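Local coordinates for stage II sporulation protein E (SpoIIE) (Moorella thermoacetica, PDB 3ZT9) that is probably a manganese-dependent phosphatase of the PP2C clan that acts in bacterial stressosome signalling, apparently linked to control of secondary messengers, at residues 93-105 with 115-129. Residues are numbered along the deposited sequence; the frame is centred on the assembly and turned at random.
Sequences QGLWQAAIVGNIH and ITPLATPGILGYNYP
Val101 overlaps Leu124 and the backbone of Gly122 at the end of strand 95-101. Its CG1 lies 3.9 Å from CD2 of Leu124 and also meets the carbonyl carbon of Gly122 and, more loosely, CD of Pro129. CG1 stands anti to the backbone N (chi1 175°), which leaves CG2 beside Thr120, 3.6 Å from its OG1. With an alanine at Val101 both methyls are gone, which would probably open a gap beside Leu124 and Gly122. Backbone bonds hold the two segments together beside this valine. Thr120 N donates to Ile100 O at 2.8 Å, and Gly102 N donates to Thr120 O at 2.9 Å. Both bonds are nearly straight, and together they make a single beta bridge. Thr120 OG1 adds a weak bond to Ile100 O. The CA of Val101 makes a CH...O contact with Thr120 O. Just before the bridge, a water accepts from Ile100 N and donates to Leu118 O. Here Ile100 packs its CB on CB of Ala119, and its CD1 lies 3.8 Å from Pro117 O and touches the ring loosely at CB. Pro117 CG also lies 4.2 Å from Ala98 CB. Farther back, CG2 of Ile115 meets the edge of the Trp96 ring near its plane, 4.0 Å from CH2. Gly102 has phi and psi (98°, -149°) that would jam a CB against the preceding carbonyl oxygen. Past it, Asn103 ND2 bonds to Asp150, a manganese ligand. The loop after strand 113-115 thus runs alongside strand 95-101 in the same direction. Trp96, Ile100 and Pro117 also touch strand 105-110 of the other sheet, which fits the two-sheet sandwich of the PP2C fold. Val101 rests on Phe69 and Leu124 on Leu76, both in helix 65-76.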
ATOM      1  N   GLN A  93      -5.590  15.891 -12.482  1.00 27.21           N
ATOM      2  CA  GLN A  93      -6.462  16.816 -11.775  1.00 23.91           C
ATOM      3  C   GLN A  93      -5.867  17.316 -10.470  1.00 19.00           C
ATOM      4  O   GLN A  93      -6.418  18.234  -9.882  1.00 20.10           O
ATOM      5  CB  GLN A  93      -7.824  16.187 -11.528  1.00 30.52           C
ATOM      6  CG  GLN A  93      -8.591  15.992 -12.797  1.00 57.37           C
ATOM      7  CD  GLN A  93     -10.020  15.653 -12.535  1.00 75.73           C
ATOM      8  OE1 GLN A  93     -10.330  14.868 -11.643  1.00 81.57           O
ATOM      9  NE2 GLN A  93     -10.914  16.269 -13.291  1.00 82.94           N
ATOM     10  N   GLY A  94      -4.727  16.757 -10.051  1.00 18.29           N
ATOM     11  CA  GLY A  94      -3.994  17.282  -8.919  1.00 19.54           C
ATOM     12  C   GLY A  94      -4.620  16.888  -7.587  1.00 17.83           C
ATOM     13  O   GLY A  94      -4.675  17.680  -6.638  1.00 15.56           O
ATOM     14  N   LEU A  95      -5.095  15.653  -7.521  1.00 14.39           N
ATOM     15  CA  LEU A  95      -5.837  15.171  -6.351  1.00 14.13           C
ATOM     16  C   LEU A  95      -5.400  13.769  -5.975  1.00 16.69           C
ATOM     17  O   LEU A  95      -4.997  12.997  -6.827  1.00 16.12           O
ATOM     18  CB  LEU A  95      -7.327  15.091  -6.653  1.00 17.73           C
ATOM     19  CG  LEU A  95      -7.992  16.387  -7.155  1.00 20.76           C
ATOM     20  CD1 LEU A  95      -9.408  16.049  -7.675  1.00 23.67           C
ATOM     21  CD2 LEU A  95      -8.017  17.413  -6.049  1.00 20.51           C
ATOM     22  N   TRP A  96      -5.499  13.434  -4.696  1.00 13.66           N
ATOM     23  CA  TRP A  96      -5.334  12.030  -4.254  1.00 14.68           C
ATOM     24  C   TRP A  96      -6.411  11.642  -3.233  1.00 15.41           C
ATOM     25  O   TRP A  96      -7.014  12.495  -2.559  1.00 15.08           O
ATOM     26  CB  TRP A  96      -3.935  11.726  -3.683  1.00 13.88           C
ATOM     27  CG  TRP A  96      -3.555  12.529  -2.475  1.00 13.79           C
ATOM     28  CD1 TRP A  96      -2.763  13.671  -2.466  1.00 15.65           C
ATOM     29  CD2 TRP A  96      -3.877  12.256  -1.096  1.00 16.46           C
ATOM     30  NE1 TRP A  96      -2.600  14.115  -1.175  1.00 15.74           N
ATOM     31  CE2 TRP A  96      -3.284  13.283  -0.317  1.00 18.81           C
ATOM     32  CE3 TRP A  96      -4.618  11.260  -0.446  1.00 12.96           C
ATOM     33  CZ2 TRP A  96      -3.404  13.335   1.076  1.00 13.26           C
ATOM     34  CZ3 TRP A  96      -4.761  11.323   0.947  1.00 16.66           C
ATOM     35  CH2 TRP A  96      -4.154  12.345   1.692  1.00 19.24           C
ATOM     36  N   GLN A  97      -6.709  10.343  -3.188  1.00 13.92           N
ATOM     37  CA  GLN A  97      -7.585   9.799  -2.160  1.00 14.29           C
ATOM     38  C   GLN A  97      -6.873   8.583  -1.613  1.00 19.51           C
ATOM     39  O   GLN A  97      -6.114   7.925  -2.332  1.00 15.47           O
ATOM     40  CB  GLN A  97      -8.913   9.302  -2.752  1.00 18.08           C
ATOM     41  CG  GLN A  97      -9.821  10.303  -3.345  1.00 34.07           C
ATOM     42  CD  GLN A  97     -11.106   9.632  -3.853  1.00 32.11           C
ATOM     43  OE1 GLN A  97     -11.712  10.078  -4.821  1.00 54.41           O
ATOM     44  NE2 GLN A  97     -11.515   8.555  -3.190  1.00 24.82           N
ATOM     45  N   ALA A  98      -7.067   8.260  -0.340  1.00 13.45           N
ATOM     46  CA  ALA A  98      -6.451   7.025   0.121  1.00 12.79           C
ATOM     47  C   ALA A  98      -7.354   6.406   1.174  1.00 18.17           C
ATOM     48  O   ALA A  98      -8.044   7.127   1.893  1.00 17.20           O
ATOM     49  CB  ALA A  98      -5.103   7.301   0.731  1.00 14.22           C
ATOM     50  N   ALA A  99      -7.322   5.079   1.309  1.00 15.28           N
ATOM     51  CA  ALA A  99      -8.002   4.463   2.478  1.00 12.54           C
ATOM     52  C   ALA A  99      -7.250   3.213   2.904  1.00 13.40           C
ATOM     53  O   ALA A  99      -6.488   2.649   2.107  1.00 13.69           O
ATOM     54  CB  ALA A  99      -9.439   4.117   2.117  1.00 14.53           C
ATOM     55  N   ILE A 100      -7.469   2.791   4.147  1.00 14.53           N
ATOM     56  CA  ILE A 100      -6.744   1.648   4.693  1.00 13.05           C
ATOM     57  C   ILE A 100      -7.696   0.858   5.551  1.00 16.03           C
ATOM     58  O   ILE A 100      -8.352   1.444   6.407  1.00 17.38           O
ATOM     59  CB  ILE A 100      -5.569   2.085   5.636  1.00 12.08           C
ATOM     60  CG1 ILE A 100      -4.642   3.074   4.912  1.00 15.83           C
ATOM     61  CG2 ILE A 100      -4.763   0.843   6.099  1.00 16.02           C
ATOM     62  CD1 ILE A 100      -3.731   3.804   5.872  1.00 23.64           C
ATOM     63  N   VAL A 101      -7.775  -0.451   5.327  1.00 14.99           N
ATOM     64  CA  VAL A 101      -8.483  -1.320   6.265  1.00 13.49           C
ATOM     65  C   VAL A 101      -7.401  -2.160   6.934  1.00 17.84           C
ATOM     66  O   VAL A 101      -6.681  -2.910   6.277  1.00 17.75           O
ATOM     67  CB  VAL A 101      -9.563  -2.202   5.581  1.00 16.97           C
ATOM     68  CG1 VAL A 101     -10.179  -3.159   6.593  1.00 16.73           C
ATOM     69  CG2 VAL A 101     -10.644  -1.317   4.992  1.00 16.40           C
ATOM     70  N   GLY A 102      -7.269  -2.013   8.248  1.00 14.95           N
ATOM     71  CA  GLY A 102      -6.263  -2.756   8.968  1.00 18.28           C
ATOM     72  C   GLY A 102      -5.032  -1.895   9.199  1.00 20.49           C
ATOM     73  O   GLY A 102      -5.158  -0.693   9.365  1.00 32.04           O
ATOM     74  N   ASN A 103      -3.852  -2.496   9.249  1.00 16.58           N
ATOM     75  CA  ASN A 103      -2.686  -1.737   9.723  1.00 19.09           C
ATOM     76  C   ASN A 103      -1.576  -1.557   8.685  1.00 22.27           C
ATOM     77  O   ASN A 103      -0.421  -1.527   9.015  1.00 24.92           O
ATOM     78  CB  ASN A 103      -2.105  -2.353  10.978  1.00 16.84           C
ATOM     79  CG  ASN A 103      -1.451  -3.686  10.710  1.00 24.58           C
ATOM     80  OD1 ASN A 103      -1.701  -4.306   9.672  1.00 23.93           O
ATOM     81  ND2 ASN A 103      -0.608  -4.135  11.639  1.00 24.24           N
ATOM     82  N   ILE A 104      -1.932  -1.406   7.431  1.00 12.66           N
ATOM     83  CA  ILE A 104      -0.942  -0.983   6.467  1.00 12.02           C
ATOM     84  C   ILE A 104      -0.635   0.527   6.754  1.00 12.87           C
ATOM     85  O   ILE A 104      -1.513   1.273   7.195  1.00 15.34           O
ATOM     86  CB  ILE A 104      -1.492  -1.128   5.034  1.00 14.54           C
ATOM     87  CG1 ILE A 104      -1.882  -2.586   4.739  1.00 15.28           C
ATOM     88  CG2 ILE A 104      -0.474  -0.592   4.018  1.00 12.95           C
ATOM     89  CD1 ILE A 104      -0.727  -3.605   4.732  1.00 15.75           C
ATOM     90  N   HIS A 105       0.589   0.961   6.533  1.00 11.92           N
ATOM     91  CA  HIS A 105       0.942   2.355   6.810  1.00 12.03           C
ATOM     92  C   HIS A 105       1.130   3.143   5.538  1.00 14.21           C
ATOM     93  O   HIS A 105       1.812   2.684   4.611  1.00 15.14           O
ATOM     94  CB  HIS A 105       2.214   2.340   7.646  1.00 16.12           C
ATOM     95  CG  HIS A 105       2.041   1.597   8.927  1.00 14.81           C
ATOM     96  ND1 HIS A 105       1.155   2.007   9.903  1.00 17.02           N
ATOM     97  CD2 HIS A 105       2.601   0.452   9.382  1.00 16.95           C
ATOM     98  CE1 HIS A 105       1.185   1.147  10.905  1.00 24.39           C
ATOM     99  NE2 HIS A 105       2.053   0.193  10.614  1.00 20.41           N
ATOM    100  N   ILE A 115       1.394  14.097   5.555  1.00 15.57           N
ATOM    101  CA  ILE A 115       0.055  13.651   5.900  1.00 14.79           C
ATOM    102  C   ILE A 115       0.018  12.143   6.061  1.00 16.79           C
ATOM    103  O   ILE A 115       0.485  11.409   5.197  1.00 15.55           O
ATOM    104  CB  ILE A 115      -0.936  14.043   4.759  1.00 13.61           C
ATOM    105  CG1 ILE A 115      -1.080  15.575   4.718  1.00 17.79           C
ATOM    106  CG2 ILE A 115      -2.282  13.388   5.034  1.00 14.91           C
ATOM    107  CD1 ILE A 115      -1.681  16.153   3.369  1.00 19.31           C
ATOM    108  N   THR A 116      -0.498  11.681   7.191  1.00 14.61           N
ATOM    109  CA  THR A 116      -0.658  10.255   7.404  1.00 14.50           C
ATOM    110  C   THR A 116      -2.158   9.905   7.436  1.00 14.96           C
ATOM    111  O   THR A 116      -2.874  10.284   8.364  1.00 15.46           O
ATOM    112  CB  THR A 116      -0.025   9.851   8.739  1.00 17.85           C
ATOM    113  OG1 THR A 116       1.374  10.167   8.709  1.00 17.42           O
ATOM    114  CG2 THR A 116      -0.203   8.349   9.000  1.00 14.25           C
ATOM    115  N   PRO A 117      -2.640   9.229   6.393  1.00 13.69           N
ATOM    116  CA  PRO A 117      -4.055   8.837   6.374  1.00 13.77           C
ATOM    117  C   PRO A 117      -4.407   7.928   7.518  1.00 16.20           C
ATOM    118  O   PRO A 117      -3.612   7.068   7.902  1.00 16.04           O
ATOM    119  CB  PRO A 117      -4.204   8.093   5.041  1.00 16.41           C
ATOM    120  CG  PRO A 117      -3.136   8.759   4.153  1.00 17.71           C
ATOM    121  CD  PRO A 117      -1.959   8.942   5.107  1.00 12.60           C
ATOM    122  N   LEU A 118      -5.610   8.115   8.037  1.00 16.54           N
ATOM    123  CA  LEU A 118      -6.138   7.319   9.124  1.00 14.97           C
ATOM    124  C   LEU A 118      -6.696   6.001   8.612  1.00 21.80           C
ATOM    125  O   LEU A 118      -7.489   5.993   7.665  1.00 15.53           O
ATOM    126  CB  LEU A 118      -7.255   8.098   9.790  1.00 16.70           C
ATOM    127  CG  LEU A 118      -8.020   7.297  10.839  1.00 25.61           C
ATOM    128  CD1 LEU A 118      -7.046   6.811  11.912  1.00 29.39           C
ATOM    129  CD2 LEU A 118      -9.111   8.184  11.427  1.00 32.41           C
ATOM    130  N   ALA A 119      -6.270   4.912   9.238  1.00 18.32           N
ATOM    131  CA  ALA A 119      -6.732   3.575   8.920  1.00 16.77           C
ATOM    132  C   ALA A 119      -8.064   3.334   9.587  1.00 23.46           C
ATOM    133  O   ALA A 119      -8.332   3.856  10.663  1.00 22.25           O
ATOM    134  CB  ALA A 119      -5.737   2.497   9.428  1.00 21.29           C
ATOM    135  N   THR A 120      -8.882   2.528   8.933  1.00 16.65           N
ATOM    136  CA  THR A 120     -10.090   2.006   9.580  1.00 21.60           C
ATOM    137  C   THR A 120      -9.807   0.588  10.035  1.00 18.36           C
ATOM    138  O   THR A 120      -9.360  -0.197   9.251  1.00 18.37           O
ATOM    139  CB  THR A 120     -11.279   2.010   8.594  1.00 31.30           C
ATOM    140  OG1 THR A 120     -11.269   0.824   7.809  1.00 52.56           O
ATOM    141  CG2 THR A 120     -11.183   3.202   7.670  1.00 25.81           C
ATOM    142  N   PRO A 121     -10.081   0.256  11.312  1.00 24.17           N
ATOM    143  CA  PRO A 121      -9.812  -1.102  11.778  1.00 26.79           C
ATOM    144  C   PRO A 121     -10.644  -2.146  11.033  1.00 26.14           C
ATOM    145  O   PRO A 121     -11.740  -1.879  10.558  1.00 24.43           O
ATOM    146  CB  PRO A 121     -10.205  -1.064  13.264  1.00 36.65           C
ATOM    147  CG  PRO A 121     -11.168   0.048  13.381  1.00 33.27           C
ATOM    148  CD  PRO A 121     -10.760   1.065  12.343  1.00 36.18           C
ATOM    149  N   GLY A 122     -10.110  -3.347  10.933  1.00 24.69           N
ATOM    150  CA  GLY A 122     -10.866  -4.428  10.346  1.00 22.70           C
ATOM    151  C   GLY A 122      -9.957  -5.400   9.632  1.00 25.32           C
ATOM    152  O   GLY A 122      -8.762  -5.187   9.549  1.00 19.62           O
ATOM    153  N   ILE A 123     -10.554  -6.454   9.088  1.00 23.70           N
ATOM    154  CA  ILE A 123      -9.835  -7.459   8.309  1.00 25.13           C
ATOM    155  C   ILE A 123     -10.711  -7.801   7.117  1.00 27.75           C
ATOM    156  O   ILE A 123     -11.816  -8.297   7.294  1.00 22.90           O
ATOM    157  CB  ILE A 123      -9.573  -8.770   9.100  1.00 28.42           C
ATOM    158  CG1 ILE A 123      -8.665  -8.480  10.292  1.00 36.44           C
ATOM    159  CG2 ILE A 123      -8.939  -9.859   8.137  1.00 23.17           C
ATOM    160  CD1 ILE A 123      -8.474  -9.663  11.240  1.00 40.65           C
ATOM    161  N   LEU A 124     -10.221  -7.527   5.915  1.00 19.88           N
ATOM    162  CA  LEU A 124     -11.015  -7.785   4.721  1.00 22.40           C
ATOM    163  C   LEU A 124     -11.249  -9.281   4.639  1.00 23.90           C
ATOM    164  O   LEU A 124     -10.304 -10.076   4.765  1.00 21.45           O
ATOM    165  CB  LEU A 124     -10.312  -7.240   3.462  1.00 18.37           C
ATOM    166  CG  LEU A 124     -10.121  -5.710   3.531  1.00 20.16           C
ATOM    167  CD1 LEU A 124      -9.112  -5.255   2.450  1.00 22.07           C
ATOM    168  CD2 LEU A 124     -11.423  -4.983   3.414  1.00 21.76           C
ATOM    169  N   GLY A 125     -12.512  -9.649   4.424  1.00 21.98           N
ATOM    170  CA  GLY A 125     -12.930 -11.034   4.384  1.00 26.89           C
ATOM    171  C   GLY A 125     -13.622 -11.506   5.643  1.00 33.08           C
ATOM    172  O   GLY A 125     -14.332 -12.511   5.623  1.00 32.63           O
ATOM    173  N   TYR A 126     -13.436 -10.771   6.736  1.00 30.56           N
ATOM    174  CA  TYR A 126     -14.006 -11.160   8.030  1.00 29.94           C
ATOM    175  C   TYR A 126     -14.813 -10.105   8.761  1.00 34.40           C
ATOM    176  O   TYR A 126     -15.931 -10.385   9.171  1.00 46.13           O
ATOM    177  CB  TYR A 126     -12.908 -11.733   8.917  1.00 32.73           C
ATOM    178  CG  TYR A 126     -12.535 -13.089   8.414  1.00 52.59           C
ATOM    179  CD1 TYR A 126     -13.306 -14.203   8.741  1.00 62.76           C
ATOM    180  CD2 TYR A 126     -11.465 -13.257   7.547  1.00 42.89           C
ATOM    181  CE1 TYR A 126     -12.996 -15.445   8.258  1.00 68.07           C
ATOM    182  CE2 TYR A 126     -11.147 -14.500   7.058  1.00 51.44           C
ATOM    183  CZ  TYR A 126     -11.918 -15.588   7.418  1.00 69.54           C
ATOM    184  OH  TYR A 126     -11.609 -16.828   6.936  1.00 79.81           O
ATOM    185  N   ASN A 127     -14.262  -8.910   8.946  1.00 31.39           N
ATOM    186  CA  ASN A 127     -14.957  -7.857   9.696  1.00 45.84           C
ATOM    187  C   ASN A 127     -14.781  -6.493   9.030  1.00 42.31           C
ATOM    188  O   ASN A 127     -13.789  -5.800   9.250  1.00 41.04           O
ATOM    189  CB  ASN A 127     -14.512  -7.821  11.173  1.00 54.46           C
ATOM    190  CG  ASN A 127     -13.033  -7.554  11.329  1.00 65.03           C
ATOM    191  OD1 ASN A 127     -12.351  -7.351  10.348  1.00 73.14           O
ATOM    192  ND2 ASN A 127     -12.526  -7.553  12.560  1.00 68.24           N
ATOM    193  N   TYR A 128     -15.753  -6.134   8.194  1.00 44.55           N
ATOM    194  CA  TYR A 128     -15.725  -4.881   7.445  1.00 41.53           C
ATOM    195  C   TYR A 128     -16.090  -3.710   8.383  1.00 40.23           C
ATOM    196  O   TYR A 128     -17.075  -3.791   9.107  1.00 40.34           O
ATOM    197  CB  TYR A 128     -16.685  -4.957   6.238  1.00 46.54           C
ATOM    198  CG  TYR A 128     -16.395  -3.914   5.193  1.00 46.79           C
ATOM    199  CD1 TYR A 128     -15.342  -4.077   4.304  1.00 41.08           C
ATOM    200  CD2 TYR A 128     -17.151  -2.750   5.116  1.00 49.70           C
ATOM    201  CE1 TYR A 128     -15.048  -3.106   3.352  1.00 31.89           C
ATOM    202  CE2 TYR A 128     -16.871  -1.773   4.173  1.00 48.32           C
ATOM    203  CZ  TYR A 128     -15.815  -1.956   3.296  1.00 40.01           C
ATOM    204  OH  TYR A 128     -15.543  -0.985   2.356  1.00 36.30           O
ATOM    205  N   PRO A 129     -15.292  -2.618   8.379  1.00 45.89           N
ATOM    206  CA  PRO A 129     -15.610  -1.486   9.265  1.00 51.43           C
ATOM    207  C   PRO A 129     -16.974  -0.854   8.980  1.00 55.76           C
ATOM    208  O   PRO A 129     -17.462  -0.865   7.843  1.00 47.13           O
ATOM    209  CB  PRO A 129     -14.508  -0.472   8.957  1.00 48.64           C
ATOM    210  CG  PRO A 129     -14.100  -0.798   7.528  1.00 48.75           C
ATOM    211  CD  PRO A 129     -14.166  -2.311   7.476  1.00 45.57           C
TER
HETATM  212  O   HOH W   1      -9.016   4.638   5.860  1.00 16.92           O